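Local coordinates for protein endoglucanase (Bacillus akibai, PDB 1UWW) that hydrolyses internal beta-1,4-glucosidic linkages in cellulose and related beta-glucans, represented here by its family 28 carbohydrate-binding module, which is specific for non-crystalline cellulose, at residues W30-E35 against T40-E45. Residues are numbered along the deposited sequence; the frame is centred on the assembly and turned at random.
Sequences WDWAGE and TALTIE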
# COMPACT_ATOMS: atom_id res chain seq x y z
N TRP A 30 -14.41 -7.67 17.41
CA TRP A 30 -13.03 -7.53 16.91
C TRP A 30 -12.07 -8.43 17.67
O TRP A 30 -12.14 -8.54 18.90
CB TRP A 30 -12.59 -6.06 17.02
CG TRP A 30 -13.28 -5.19 16.02
CD1 TRP A 30 -14.49 -4.57 16.15
CD2 TRP A 30 -12.81 -4.90 14.71
NE1 TRP A 30 -14.78 -3.89 15.00
CE2 TRP A 30 -13.79 -4.10 14.08
CE3 TRP A 30 -11.69 -5.28 13.97
CZ2 TRP A 30 -13.64 -3.64 12.77
CZ3 TRP A 30 -11.54 -4.83 12.68
CH2 TRP A 30 -12.52 -4.00 12.09
N ASP A 31 -11.14 -9.02 16.95
CA ASP A 31 -10.16 -9.93 17.52
C ASP A 31 -8.91 -9.91 16.67
O ASP A 31 -8.85 -9.22 15.64
CB ASP A 31 -10.75 -11.34 17.52
CG ASP A 31 -10.22 -12.22 18.62
OD1 ASP A 31 -9.22 -11.87 19.28
OD2 ASP A 31 -10.81 -13.29 18.92
N TRP A 32 -7.89 -10.63 17.09
CA TRP A 32 -6.69 -10.81 16.28
C TRP A 32 -6.94 -11.83 15.17
O TRP A 32 -7.50 -12.90 15.42
CB TRP A 32 -5.51 -11.28 17.12
CG TRP A 32 -5.01 -10.28 18.09
CD1 TRP A 32 -4.90 -10.43 19.44
CD2 TRP A 32 -4.52 -8.95 17.80
NE1 TRP A 32 -4.39 -9.29 20.01
CE2 TRP A 32 -4.13 -8.37 19.03
CE3 TRP A 32 -4.33 -8.21 16.62
CZ2 TRP A 32 -3.58 -7.10 19.11
CZ3 TRP A 32 -3.79 -6.94 16.72
CH2 TRP A 32 -3.42 -6.41 17.95
N ALA A 33 -6.49 -11.53 13.95
CA ALA A 33 -6.40 -12.55 12.91
C ALA A 33 -5.38 -13.60 13.34
O ALA A 33 -4.43 -13.28 14.06
CB ALA A 33 -6.00 -11.92 11.58
N GLY A 34 -5.57 -14.86 12.92
CA GLY A 34 -4.61 -15.92 13.21
C GLY A 34 -3.20 -15.59 12.75
O GLY A 34 -2.22 -15.91 13.42
N GLU A 35 -3.08 -14.89 11.62
CA GLU A 35 -1.76 -14.49 11.11
C GLU A 35 -1.18 -13.19 11.71
O GLU A 35 -0.14 -12.72 11.26
CB GLU A 35 -1.81 -14.36 9.58
CG GLU A 35 -2.04 -15.68 8.86
CD GLU A 35 -0.82 -16.58 8.89
OE1 GLU A 35 0.26 -16.17 8.37
OE2 GLU A 35 -0.91 -17.71 9.42
N THR A 40 -1.03 -9.32 21.66
CA THR A 40 -1.09 -8.68 22.99
C THR A 40 -2.55 -8.38 23.41
O THR A 40 -3.46 -8.38 22.60
CB THR A 40 -0.21 -7.34 23.02
OG1 THR A 40 -0.67 -6.37 22.06
CG2 THR A 40 1.25 -7.55 22.64
N ALA A 41 -2.77 -8.09 24.69
CA ALA A 41 -4.10 -7.80 25.20
C ALA A 41 -4.81 -6.67 24.41
O ALA A 41 -4.27 -5.57 24.26
CB ALA A 41 -4.02 -7.41 26.67
N LEU A 42 -6.01 -6.99 23.95
CA LEU A 42 -6.92 -6.04 23.31
C LEU A 42 -7.93 -5.62 24.35
O LEU A 42 -8.72 -6.45 24.83
CB LEU A 42 -7.66 -6.69 22.15
CG LEU A 42 -6.94 -6.86 20.83
CD1 LEU A 42 -7.66 -7.86 19.93
CD2 LEU A 42 -6.82 -5.53 20.13
N THR A 43 -7.89 -4.36 24.74
CA THR A 43 -8.79 -3.83 25.76
C THR A 43 -9.49 -2.57 25.28
O THR A 43 -9.15 -2.00 24.24
CB THR A 43 -8.03 -3.54 27.07
OG1 THR A 43 -7.03 -2.55 26.83
CG2 THR A 43 -7.32 -4.80 27.60
N ILE A 44 -10.49 -2.14 26.03
CA ILE A 44 -11.19 -0.93 25.71
C ILE A 44 -10.64 0.19 26.59
O ILE A 44 -10.66 0.08 27.83
CB ILE A 44 -12.72 -1.11 25.91
CG1 ILE A 44 -13.29 -2.27 25.08
CG2 ILE A 44 -13.43 0.21 25.58
CD1 ILE A 44 -12.86 -2.29 23.63
N GLU A 45 -10.14 1.26 25.99
CA GLU A 45 -9.47 2.35 26.69
C GLU A 45 -9.97 3.71 26.16
O GLU A 45 -10.36 3.84 25.00
CB GLU A 45 -7.95 2.25 26.55
CG GLU A 45 -7.35 0.90 26.92
CD GLU A 45 -7.41 0.58 28.40
OE1 GLU A 45 -7.68 1.50 29.22
OE2 GLU A 45 -7.22 -0.63 28.70
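The indole nitrogen NE1 of Trp32 donates a hydrogen bond to the backbone O of Thr40 at 2.9 Å, with an N-H...O angle of 158°. The acceptor sits at the ring edge, only 5° out of the indole plane, while the donor lies in the carbonyl plane, so the bond helps to fix the rotation of the indole. With CG anti to the carbonyl carbon of Trp32 (chi1 -68°), the indole is turned toward Thr40 and Leu42. One face of the ring takes Leu42: its CD1 stands 3.6 Å from the centroid of the five-membered ring, a CH-pi contact almost along the normal. The second methyl, CD2, reaches the six-membered half, 3.7 Å from CZ2 of Trp32. In this beta-sandwich module Trp32, on edge strand 30-32 of one antiparallel sheet, thus packs on the chain leading into strand 43-47, an edge of the other. Trp55, edge-to-face with Trp32, and His10 add further aromatic neighbours. On the Leu42 side of the indole plane, Asp31 OD1 accepts a hydrogen bond from the backbone N-H of Trp32 (N to OD1 2.8 Å), met on its anti side, and forms a salt bridge with Arg27, whereas OD2 pairs with Lys13; two cations probably stabilise this carboxylate in its charged form.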